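Local atomic coordinates of ATP-dependent DNA helicase (Mycobacterium smegmatis, PDB entry 5V9X), a protein that couples ATP hydrolysis to 3'-to-5' movement along a single-stranded DNA tracking strand and unwinds RNA:DNA hybrids. Residues D266-D271 against K431-L436; Q667-Q672 against S864-S869; E674-V679 against V856-A861. All blocks are in the same frame, centred on the assembly; numbering follows the deposited sequence.

The three contacts run outward along one side of the helicase, and helix 661-676 ties them together. Contacts 2 and 3 both use that helix directly, while contact 1 packs against it from the second RecA-like domain and meets contact 2 through, among others, the salt bridge from Arg433 to Glu671. None is deep core: contacts 1 and 2 are partly buried and contact 3 lies at the surface. Chemistry follows place. Contact 1 is apolar between its protein segments but puts a lysine and a histidine on the DNA; contact 2 combines side-chain-to-backbone polarity with ring packing; contact 3 is methyl packing, about 13 Å from the nucleic acid at its nearest atom.

Contact 1: residues D266-D271 against K431-L436; sequences DMANLD and KHRTDL. With nucleotides of chain B.
Met267 carries most of the apolar packing against segment 431-436. Its CB lies 3.9 Å from CG of Arg433, its SD reaches the carbonyl carbon of His432, and the chain then bends at the thioether (chi3 -75°), bringing CE 3.8 Å from Leu436 CD2, the two side chains crossing at about a right angle. Val260 and Val262 of strand 256-262 also touch Leu436.

A second kind of contact is made by a flat cationic group. The guanidinium of Arg433 lies with one face under the methyl of Ala268, whose CB is 3.6 Å from CZ, while NH2 forms a salt bridge to Glu671 on helix 661-676; that bond and the methyl above it should limit its rotation.

Polar bonds within each segment shape the two backbones. Asp266 OD1 accepts from Ala268 N at 2.9 Å in an Asx turn, the donor standing above the carboxylate plane. Lys431 N gives a nearly straight bond (172°) of 2.8 Å to Asp435 OD2, met on the anti side of the carboxylate and somewhat out of its plane.

The DNA is met by stacking and by charge. The His432 ring is sandwiched, with the base of DC3 of chain B over one face and Asp435 CB over the other. Lys431 NZ donates to OP1 of DC4 of chain B at 3.1 Å, and more weakly to O3' of DC3 of chain B. DNA-backbone contacts from the second RecA-like domain are usual in superfamily 2 helicases; the histidine stack adds a base contact, consistent with a path for the tracking strand.

Contact 2: residues Q667-Q672 against S864-S869; sequences QLLREQ and SPFAAS. With nucleotides of chain B.
Gln672 and Phe866 form the centre of a helix-to-helix contact in which the start of the short helix 865-870, close to the end of the chain, abuts the C-terminal part of helix 661-676. The two short segments are steeply crossed, with axes 10.1 Å apart and 104° between their directions.

In Gln672, chi1 (-176°) sets CG opposite the backbone N and over the Phe866 ring, almost straight above its centre and 3.7 Å from the centroid, a CH-pi contact. The bend at chi2 then turns the amide to stack on the ring, the planes 25° apart, and brings OE1 of Gln672 to the backbone N of Phe866 at 2.7 Å, the donor tilted from the carbonyl plane.

That backbone amide belongs to the first turn of helix 865-870, where Ser864 is the N-cap: its OG accepts from Ala867 N at 3.2 Å and also hydrogen-bonds to Glu688. Gln672 thus satisfies a second amide of the same turn from the neighbouring helix, and its NE2 adds a weak bond to Ser864 OG.

Aliphatic groups close the sides. Leu668 CD1 sits at the ring edge near CE1 of Phe866 and 3.9 Å from Pro865 CB, and CB of Glu671 packs 3.8 Å from Pro865 CG, while its carboxylate turns to Arg433. Further along the short helix, Ser869 OG probably hydrogen-bonds with Thr434 OG1, and Ala868 and Ser869 come up to the bases of DA2 and DC3 of chain B by proximity alone.

Contact 3: residues E674-V679 against V856-A861; sequences EATGVV and VEVETA
Thr676 and Val858 cross at about a right angle where the end of helix 661-676 lies over strand 854-859, an edge strand of the five-stranded mixed sheet in the DEAD/H associated region. Starting from the backbone of Thr676, CB already touches the valine, 3.9 Å from CG1 of Val858. One branch, the methyl CG2, reaches 3.7 Å from that same Val858 CG1 and 4.4 Å from CG2 of Thr860. The other branch turns back into its own helix end: OG1, held between the backbone N and carbonyl carbon (chi1 57°), has one proton to share between two carbonyl oxygens, Val678 O, approached nearly in line with its carbonyl, and Gln672 O in the preceding helical turn. Gly677, with positive phi, carries the chain out of the helix.

On either side of this central pair, Thr860 CG2 approaches Ala675 O at 3.4 Å, and Val678 CG2 lies 4.3 Å from Val856 CG2. The hydroxyl of Thr860 is taken up by Glu688 on strand 684-691, the neighbour in the sheet. With both threonine hydroxyls engaged by other partners, the methyls face the contact, and the helix end rests on the sheet edge mainly through van der Waals packing.

Contact 1: residues D266-D271 against K431-L436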
loop_
_atom_site.group_PDB
_atom_site.type_symbol
_atom_site.label_atom_id
_atom_site.label_comp_id
_atom_site.label_asym_id
_atom_site.label_seq_id
_atom_site.Cartn_x
_atom_site.Cartn_y
_atom_site.Cartn_z
ATOM N N ASP A 266 11.606 -28.447 -12.432
ATOM C CA ASP A 266 12.243 -28.520 -11.120
ATOM C C ASP A 266 12.929 -27.188 -10.860
ATOM O O ASP A 266 13.964 -26.895 -11.466
ATOM C CB ASP A 266 13.237 -29.679 -11.057
ATOM C CG ASP A 266 13.778 -29.917 -9.657
ATOM O OD1 ASP A 266 13.443 -29.143 -8.737
ATOM O OD2 ASP A 266 14.542 -30.890 -9.479
ATOM N N MET A 267 12.353 -26.386 -9.964
ATOM C CA MET A 267 12.953 -25.102 -9.622
ATOM C C MET A 267 14.213 -25.258 -8.781
ATOM O O MET A 267 15.002 -24.312 -8.691
ATOM C CB MET A 267 11.935 -24.226 -8.888
ATOM C CG MET A 267 10.745 -23.834 -9.746
ATOM S SD MET A 267 9.587 -22.715 -8.936
ATOM C CE MET A 267 8.754 -23.838 -7.825
ATOM N N ALA A 268 14.421 -26.427 -8.168
ATOM C CA ALA A 268 15.618 -26.655 -7.368
ATOM C C ALA A 268 16.818 -27.024 -8.229
ATOM O O ALA A 268 17.952 -26.660 -7.896
ATOM C CB ALA A 268 15.356 -27.753 -6.336
ATOM N N ASN A 269 16.592 -27.746 -9.324
ATOM C CA ASN A 269 17.630 -28.127 -10.279
ATOM C C ASN A 269 17.224 -27.548 -11.630
ATOM O O ASN A 269 16.517 -28.190 -12.410
ATOM C CB ASN A 269 17.805 -29.651 -10.332
ATOM C CG ASN A 269 18.592 -30.116 -11.549
ATOM O OD1 ASN A 269 19.465 -29.408 -12.055
ATOM N ND2 ASN A 269 18.278 -31.314 -12.027
ATOM N N LEU A 270 17.669 -26.324 -11.901
ATOM C CA LEU A 270 17.357 -25.646 -13.150
ATOM C C LEU A 270 18.390 -26.013 -14.207
ATOM O O LEU A 270 19.595 -26.014 -13.932
ATOM C CB LEU A 270 17.326 -24.130 -12.946
ATOM C CG LEU A 270 16.171 -23.549 -12.130
ATOM C CD1 LEU A 270 16.537 -22.176 -11.588
ATOM C CD2 LEU A 270 14.912 -23.467 -12.976
ATOM N N ASP A 271 17.914 -26.336 -15.413
ATOM C CA ASP A 271 18.827 -26.517 -16.535
ATOM C C ASP A 271 19.594 -25.237 -16.828
ATOM O O ASP A 271 20.722 -25.287 -17.334
ATOM C CB ASP A 271 18.060 -26.955 -17.785
ATOM C CG ASP A 271 17.300 -28.251 -17.586
ATOM O OD1 ASP A 271 17.374 -28.824 -16.479
ATOM O OD2 ASP A 271 16.629 -28.695 -18.541
ATOM N N LYS A 431 8.489 -16.674 -8.516
ATOM C CA LYS A 431 9.894 -16.457 -8.835
ATOM C C LYS A 431 10.789 -17.587 -8.347
ATOM O O LYS A 431 11.796 -17.894 -8.997
ATOM C CB LYS A 431 10.381 -15.135 -8.231
ATOM C CG LYS A 431 9.837 -13.895 -8.923
ATOM C CD LYS A 431 10.215 -12.617 -8.180
ATOM C CE LYS A 431 11.717 -12.400 -8.141
ATOM N NZ LYS A 431 12.080 -11.111 -7.485
ATOM N N HIS A 432 10.447 -18.213 -7.223
ATOM C CA HIS A 432 11.259 -19.282 -6.654
ATOM C C HIS A 432 10.349 -20.225 -5.874
ATOM O O HIS A 432 9.123 -20.084 -5.884
ATOM C CB HIS A 432 12.383 -18.704 -5.786
ATOM C CG HIS A 432 11.904 -17.759 -4.730
ATOM N ND1 HIS A 432 11.587 -16.444 -4.995
ATOM C CD2 HIS A 432 11.692 -17.937 -3.405
ATOM C CE1 HIS A 432 11.198 -15.853 -3.880
ATOM N NE2 HIS A 432 11.255 -16.736 -2.900
ATOM N N ARG A 433 10.965 -21.186 -5.180
ATOM C CA ARG A 433 10.214 -22.286 -4.583
ATOM C C ARG A 433 9.216 -21.791 -3.539
ATOM O O ARG A 433 8.012 -22.043 -3.650
ATOM C CB ARG A 433 11.182 -23.304 -3.979
ATOM C CG ARG A 433 12.055 -23.999 -5.015
ATOM C CD ARG A 433 11.854 -25.505 -4.991
ATOM N NE ARG A 433 12.838 -26.183 -4.150
ATOM C CZ ARG A 433 12.793 -27.476 -3.845
ATOM N NH1 ARG A 433 11.805 -28.234 -4.303
ATOM N NH2 ARG A 433 13.732 -28.012 -3.078
ATOM N N THR A 434 9.695 -21.087 -2.510
ATOM C CA THR A 434 8.781 -20.626 -1.467
ATOM C C THR A 434 7.836 -19.538 -1.958
ATOM O O THR A 434 6.803 -19.302 -1.323
ATOM C CB THR A 434 9.549 -20.113 -0.247
ATOM O OG1 THR A 434 10.345 -18.978 -0.616
ATOM C CG2 THR A 434 10.437 -21.210 0.318
ATOM N N ASP A 435 8.165 -18.863 -3.062
ATOM C CA ASP A 435 7.217 -17.923 -3.644
ATOM C C ASP A 435 6.014 -18.652 -4.230
ATOM O O ASP A 435 4.914 -18.090 -4.279
ATOM C CB ASP A 435 7.901 -17.073 -4.713
ATOM C CG ASP A 435 7.024 -15.935 -5.206
ATOM O OD1 ASP A 435 6.063 -15.566 -4.498
ATOM O OD2 ASP A 435 7.293 -15.412 -6.308
ATOM N N LEU A 436 6.205 -19.898 -4.672
ATOM C CA LEU A 436 5.092 -20.686 -5.193
ATOM C C LEU A 436 4.010 -20.874 -4.139
ATOM O O LEU A 436 2.813 -20.788 -4.442
ATOM C CB LEU A 436 5.603 -22.035 -5.697
ATOM C CG LEU A 436 4.585 -23.107 -6.087
ATOM C CD1 LEU A 436 3.703 -22.629 -7.225
ATOM C CD2 LEU A 436 5.297 -24.399 -6.460
ATOM P P DC B 3 17.116 -16.973 -10.143
ATOM O OP1 DC B 3 16.246 -17.499 -11.217
ATOM O OP2 DC B 3 18.300 -16.156 -10.488
ATOM O "O5'" DC B 3 16.191 -16.139 -9.135
ATOM C "C5'" DC B 3 15.180 -15.277 -9.663
ATOM C "C4'" DC B 3 14.681 -14.284 -8.621
ATOM O "O4'" DC B 3 14.194 -14.992 -7.450
ATOM C "C3'" DC B 3 15.716 -13.276 -8.114
ATOM O "O3'" DC B 3 15.119 -11.985 -8.001
ATOM C "C2'" DC B 3 16.086 -13.835 -6.740
ATOM C "C1'" DC B 3 14.755 -14.414 -6.294
ATOM N N1 DC B 3 14.875 -15.470 -5.249
ATOM C C2 DC B 3 14.508 -15.185 -3.928
ATOM O O2 DC B 3 14.091 -14.055 -3.646
ATOM N N3 DC B 3 14.620 -16.160 -2.991
ATOM C C4 DC B 3 15.073 -17.367 -3.334
ATOM N N4 DC B 3 15.168 -18.294 -2.376
ATOM C C5 DC B 3 15.452 -17.674 -4.674
ATOM C C6 DC B 3 15.335 -16.707 -5.589
ATOM P P DC B 4 15.465 -10.826 -9.061
ATOM O OP1 DC B 4 14.408 -9.795 -8.952
ATOM O OP2 DC B 4 15.727 -11.475 -10.364
ATOM O "O5'" DC B 4 16.835 -10.196 -8.516
ATOM C "C5'" DC B 4 16.850 -9.450 -7.300
ATOM C "C4'" DC B 4 18.175 -9.624 -6.573
ATOM O "O4'" DC B 4 18.523 -11.019 -6.560
ATOM C "C3'" DC B 4 19.364 -8.915 -7.217
ATOM O "O3'" DC B 4 19.632 -7.690 -6.536
ATOM C "C2'" DC B 4 20.538 -9.905 -7.069
ATOM C "C1'" DC B 4 19.912 -11.135 -6.403
ATOM N N1 DC B 4 20.346 -12.428 -7.013
ATOM C C2 DC B 4 21.452 -13.110 -6.489
ATOM O O2 DC B 4 22.057 -12.627 -5.524
ATOM N N3 DC B 4 21.829 -14.283 -7.058
ATOM C C4 DC B 4 21.149 -14.771 -8.097
ATOM N N4 DC B 4 21.558 -15.930 -8.624
ATOM C C5 DC B 4 20.020 -14.091 -8.644
ATOM C C6 DC B 4 19.657 -12.936 -8.076
#

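Contact 2: residues Q667-Q672 against S864-S869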
loop_
_atom_site.group_PDB
_atom_site.type_symbol
_atom_site.label_atom_id
_atom_site.label_comp_id
_atom_site.label_asym_id
_atom_site.label_seq_id
_atom_site.Cartn_x
_atom_site.Cartn_y
_atom_site.Cartn_z
ATOM N N GLN A 667 7.156 -31.634 -4.578
ATOM C CA GLN A 667 8.565 -31.912 -4.332
ATOM C C GLN A 667 9.122 -31.015 -3.235
ATOM O O GLN A 667 9.900 -31.467 -2.386
ATOM C CB GLN A 667 9.366 -31.738 -5.620
ATOM C CG GLN A 667 10.812 -32.164 -5.492
ATOM C CD GLN A 667 11.719 -31.444 -6.462
ATOM O OE1 GLN A 667 11.269 -30.616 -7.255
ATOM N NE2 GLN A 667 13.011 -31.748 -6.399
ATOM N N LEU A 668 8.733 -29.738 -3.237
ATOM C CA LEU A 668 9.208 -28.809 -2.216
ATOM C C LEU A 668 8.816 -29.277 -0.822
ATOM O O LEU A 668 9.650 -29.325 0.089
ATOM C CB LEU A 668 8.654 -27.410 -2.487
ATOM C CG LEU A 668 8.886 -26.349 -1.411
ATOM C CD1 LEU A 668 10.368 -26.063 -1.242
ATOM C CD2 LEU A 668 8.129 -25.081 -1.754
ATOM N N LEU A 669 7.544 -29.636 -0.639
ATOM C CA LEU A 669 7.081 -30.056 0.679
ATOM C C LEU A 669 7.650 -31.416 1.059
ATOM O O LEU A 669 7.978 -31.651 2.227
ATOM C CB LEU A 669 5.555 -30.075 0.708
ATOM C CG LEU A 669 4.928 -28.709 0.431
ATOM C CD1 LEU A 669 3.414 -28.806 0.358
ATOM C CD2 LEU A 669 5.356 -27.710 1.495
ATOM N N ARG A 670 7.774 -32.323 0.088
ATOM C CA ARG A 670 8.402 -33.613 0.358
ATOM C C ARG A 670 9.829 -33.430 0.858
ATOM O O ARG A 670 10.210 -33.983 1.896
ATOM C CB ARG A 670 8.375 -34.486 -0.900
ATOM C CG ARG A 670 9.072 -35.825 -0.728
ATOM C CD ARG A 670 8.936 -36.711 -1.957
ATOM N NE ARG A 670 9.421 -36.068 -3.174
ATOM C CZ ARG A 670 10.706 -35.900 -3.476
ATOM N NH1 ARG A 670 11.648 -36.317 -2.641
ATOM N NH2 ARG A 670 11.049 -35.308 -4.612
ATOM N N GLU A 671 10.631 -32.641 0.135
ATOM C CA GLU A 671 12.019 -32.425 0.536
ATOM C C GLU A 671 12.109 -31.729 1.888
ATOM O O GLU A 671 12.977 -32.057 2.704
ATOM C CB GLU A 671 12.758 -31.612 -0.524
ATOM C CG GLU A 671 12.992 -32.340 -1.834
ATOM C CD GLU A 671 13.842 -31.528 -2.789
ATOM O OE1 GLU A 671 14.763 -30.827 -2.317
ATOM O OE2 GLU A 671 13.587 -31.582 -4.009
ATOM N N GLN A 672 11.235 -30.750 2.137
ATOM C CA GLN A 672 11.213 -30.108 3.447
ATOM C C GLN A 672 10.819 -31.103 4.529
ATOM O O GLN A 672 11.364 -31.075 5.639
ATOM C CB GLN A 672 10.254 -28.920 3.442
ATOM C CG GLN A 672 10.251 -28.140 4.745
ATOM C CD GLN A 672 11.599 -27.517 5.044
ATOM O OE1 GLN A 672 12.301 -27.072 4.139
ATOM N NE2 GLN A 672 11.973 -27.490 6.317
ATOM N N SER A 864 17.810 -27.181 5.031
ATOM C CA SER A 864 16.568 -27.651 4.431
ATOM C C SER A 864 16.130 -26.683 3.336
ATOM O O SER A 864 16.651 -25.560 3.261
ATOM C CB SER A 864 15.483 -27.784 5.502
ATOM O OG SER A 864 15.091 -26.514 5.995
ATOM N N PRO A 865 15.193 -27.071 2.463
ATOM C CA PRO A 865 14.701 -26.116 1.457
ATOM C C PRO A 865 14.198 -24.806 2.048
ATOM O O PRO A 865 14.488 -23.735 1.500
ATOM C CB PRO A 865 13.575 -26.896 0.766
ATOM C CG PRO A 865 13.980 -28.316 0.895
ATOM C CD PRO A 865 14.661 -28.429 2.238
ATOM N N PHE A 866 13.456 -24.861 3.158
ATOM C CA PHE A 866 12.964 -23.634 3.777
ATOM C C PHE A 866 14.108 -22.810 4.353
ATOM O O PHE A 866 14.121 -21.579 4.228
ATOM C CB PHE A 866 11.942 -23.956 4.867
ATOM C CG PHE A 866 10.586 -24.343 4.343
ATOM C CD1 PHE A 866 10.406 -24.700 3.016
ATOM C CD2 PHE A 866 9.485 -24.335 5.181
ATOM C CE1 PHE A 866 9.157 -25.052 2.540
ATOM C CE2 PHE A 866 8.233 -24.684 4.711
ATOM C CZ PHE A 866 8.069 -25.042 3.389
ATOM N N ALA A 867 15.072 -23.471 4.998
ATOM C CA ALA A 867 16.236 -22.763 5.515
ATOM C C ALA A 867 17.061 -22.168 4.385
ATOM O O ALA A 867 17.558 -21.041 4.496
ATOM C CB ALA A 867 17.091 -23.706 6.364
ATOM N N ALA A 868 17.215 -22.911 3.286
ATOM C CA ALA A 868 17.947 -22.395 2.134
ATOM C C ALA A 868 17.292 -21.136 1.583
ATOM O O ALA A 868 17.983 -20.197 1.174
ATOM C CB ALA A 868 18.041 -23.467 1.048
ATOM N N SER A 869 15.958 -21.098 1.571
ATOM C CA SER A 869 15.253 -19.927 1.057
ATOM C C SER A 869 15.501 -18.703 1.932
ATOM O O SER A 869 15.716 -17.598 1.418
ATOM C CB SER A 869 13.758 -20.227 0.957
ATOM O OG SER A 869 13.049 -19.140 0.390
ATOM P P DA B 2 22.425 -22.137 -10.231
ATOM O OP1 DA B 2 21.850 -22.877 -11.377
ATOM O OP2 DA B 2 23.465 -21.111 -10.465
ATOM O "O5'" DA B 2 21.233 -21.460 -9.399
ATOM C "C5'" DA B 2 20.825 -20.122 -9.691
ATOM C "C4'" DA B 2 19.390 -19.883 -9.248
ATOM O "O4'" DA B 2 19.166 -20.532 -7.970
ATOM C "C3'" DA B 2 19.014 -18.419 -9.031
ATOM O "O3'" DA B 2 17.624 -18.230 -9.281
ATOM C "C2'" DA B 2 19.330 -18.234 -7.556
ATOM C "C1'" DA B 2 18.835 -19.559 -7.000
ATOM N N9 DA B 2 19.458 -19.928 -5.736
ATOM C C8 DA B 2 20.796 -19.983 -5.459
ATOM N N7 DA B 2 21.067 -20.349 -4.229
ATOM C C5 DA B 2 19.819 -20.547 -3.659
ATOM C C6 DA B 2 19.417 -20.945 -2.369
ATOM N N6 DA B 2 20.277 -21.224 -1.383
ATOM N N1 DA B 2 18.093 -21.045 -2.130
ATOM C C2 DA B 2 17.235 -20.765 -3.119
ATOM N N3 DA B 2 17.494 -20.383 -4.368
ATOM C C4 DA B 2 18.817 -20.292 -4.575
ATOM P P DC B 3 17.116 -16.973 -10.143
ATOM O OP1 DC B 3 16.246 -17.499 -11.217
ATOM O OP2 DC B 3 18.300 -16.156 -10.488
ATOM O "O5'" DC B 3 16.191 -16.139 -9.135
ATOM C "C5'" DC B 3 15.180 -15.277 -9.663
ATOM C "C4'" DC B 3 14.681 -14.284 -8.621
ATOM O "O4'" DC B 3 14.194 -14.992 -7.450
ATOM C "C3'" DC B 3 15.716 -13.276 -8.114
ATOM O "O3'" DC B 3 15.119 -11.985 -8.001
ATOM C "C2'" DC B 3 16.086 -13.835 -6.740
ATOM C "C1'" DC B 3 14.755 -14.414 -6.294
ATOM N N1 DC B 3 14.875 -15.470 -5.249
ATOM C C2 DC B 3 14.508 -15.185 -3.928
ATOM O O2 DC B 3 14.091 -14.055 -3.646
ATOM N N3 DC B 3 14.620 -16.160 -2.991
ATOM C C4 DC B 3 15.073 -17.367 -3.334
ATOM N N4 DC B 3 15.168 -18.294 -2.376
ATOM C C5 DC B 3 15.452 -17.674 -4.674
ATOM C C6 DC B 3 15.335 -16.707 -5.589
#

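Contact 3: residues E674-V679 against V856-A861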
loop_
_atom_site.group_PDB
_atom_site.type_symbol
_atom_site.label_atom_id
_atom_site.label_comp_id
_atom_site.label_asym_id
_atom_site.label_seq_id
_atom_site.Cartn_x
_atom_site.Cartn_y
_atom_site.Cartn_z
ATOM N N GLU A 674 11.396 -34.352 4.299
ATOM C CA GLU A 674 12.540 -35.246 4.439
ATOM C C GLU A 674 13.672 -34.600 5.227
ATOM O O GLU A 674 14.479 -35.306 5.841
ATOM C CB GLU A 674 13.048 -35.678 3.064
ATOM C CG GLU A 674 12.079 -36.538 2.273
ATOM C CD GLU A 674 12.570 -36.814 0.866
ATOM O OE1 GLU A 674 13.682 -36.359 0.523
ATOM O OE2 GLU A 674 11.845 -37.484 0.100
ATOM N N ALA A 675 13.750 -33.272 5.228
ATOM C CA ALA A 675 14.866 -32.596 5.876
ATOM C C ALA A 675 14.621 -32.334 7.360
ATOM O O ALA A 675 15.538 -32.505 8.172
ATOM C CB ALA A 675 15.171 -31.283 5.154
ATOM N N THR A 676 13.406 -31.924 7.739
ATOM C CA THR A 676 13.096 -31.618 9.132
ATOM C C THR A 676 12.008 -32.528 9.701
ATOM O O THR A 676 11.466 -32.236 10.771
ATOM C CB THR A 676 12.678 -30.157 9.298
ATOM O OG1 THR A 676 11.555 -29.869 8.455
ATOM C CG2 THR A 676 13.828 -29.225 8.943
ATOM N N GLY A 677 11.671 -33.620 9.017
ATOM C CA GLY A 677 10.663 -34.526 9.523
ATOM C C GLY A 677 9.254 -34.012 9.316
ATOM O O GLY A 677 8.402 -34.715 8.758
ATOM N N VAL A 678 9.000 -32.779 9.754
ATOM C CA VAL A 678 7.715 -32.114 9.592
ATOM C C VAL A 678 7.957 -30.760 8.943
ATOM O O VAL A 678 9.079 -30.249 8.915
ATOM C CB VAL A 678 6.970 -31.942 10.934
ATOM C CG1 VAL A 678 6.732 -33.297 11.591
ATOM C CG2 VAL A 678 7.755 -31.022 11.862
ATOM N N VAL A 679 6.884 -30.173 8.425
ATOM C CA VAL A 679 6.985 -28.870 7.774
ATOM C C VAL A 679 6.377 -27.800 8.675
ATOM O O VAL A 679 5.406 -28.066 9.400
ATOM C CB VAL A 679 6.325 -28.879 6.384
ATOM C CG1 VAL A 679 6.806 -30.079 5.576
ATOM C CG2 VAL A 679 4.804 -28.862 6.491
ATOM N N VAL A 856 9.420 -27.888 17.333
ATOM C CA VAL A 856 10.245 -29.057 17.055
ATOM C C VAL A 856 11.685 -28.604 16.862
ATOM O O VAL A 856 11.953 -27.698 16.064
ATOM C CB VAL A 856 9.745 -29.819 15.812
ATOM C CG1 VAL A 856 10.656 -30.996 15.503
ATOM C CG2 VAL A 856 8.308 -30.286 16.014
ATOM N N GLU A 857 12.607 -29.226 17.596
ATOM C CA GLU A 857 14.033 -29.028 17.379
ATOM C C GLU A 857 14.553 -30.117 16.455
ATOM O O GLU A 857 14.253 -31.301 16.650
ATOM C CB GLU A 857 14.810 -29.060 18.696
ATOM C CG GLU A 857 14.247 -28.188 19.793
ATOM C CD GLU A 857 15.212 -28.025 20.954
ATOM O OE1 GLU A 857 16.440 -28.053 20.715
ATOM O OE2 GLU A 857 14.747 -27.874 22.104
ATOM N N VAL A 858 15.332 -29.721 15.455
ATOM C CA VAL A 858 15.954 -30.663 14.535
ATOM C C VAL A 858 17.322 -30.123 14.145
ATOM O O VAL A 858 17.501 -28.912 13.977
ATOM C CB VAL A 858 15.071 -30.917 13.292
ATOM C CG1 VAL A 858 14.859 -29.633 12.498
ATOM C CG2 VAL A 858 15.669 -32.012 12.415
ATOM N N GLU A 859 18.296 -31.021 14.039
ATOM C CA GLU A 859 19.624 -30.688 13.550
ATOM C C GLU A 859 19.811 -31.313 12.175
ATOM O O GLU A 859 19.584 -32.515 11.998
ATOM C CB GLU A 859 20.712 -31.175 14.510
ATOM C CG GLU A 859 22.123 -30.947 13.994
ATOM C CD GLU A 859 23.183 -31.203 15.046
ATOM O OE1 GLU A 859 22.871 -31.072 16.249
ATOM O OE2 GLU A 859 24.326 -31.536 14.671
ATOM N N THR A 860 20.213 -30.495 11.209
ATOM C CA THR A 860 20.384 -30.928 9.833
ATOM C C THR A 860 21.854 -30.859 9.440
ATOM O O THR A 860 22.614 -30.036 9.957
ATOM C CB THR A 860 19.548 -30.069 8.878
ATOM O OG1 THR A 860 19.685 -28.687 9.232
ATOM C CG2 THR A 860 18.080 -30.463 8.956
ATOM N N ALA A 861 22.250 -31.746 8.526
ATOM C CA ALA A 861 23.614 -31.718 8.010
ATOM C C ALA A 861 23.807 -30.604 6.993
ATOM O O ALA A 861 24.911 -30.060 6.874
ATOM C CB ALA A 861 23.969 -33.069 7.386
#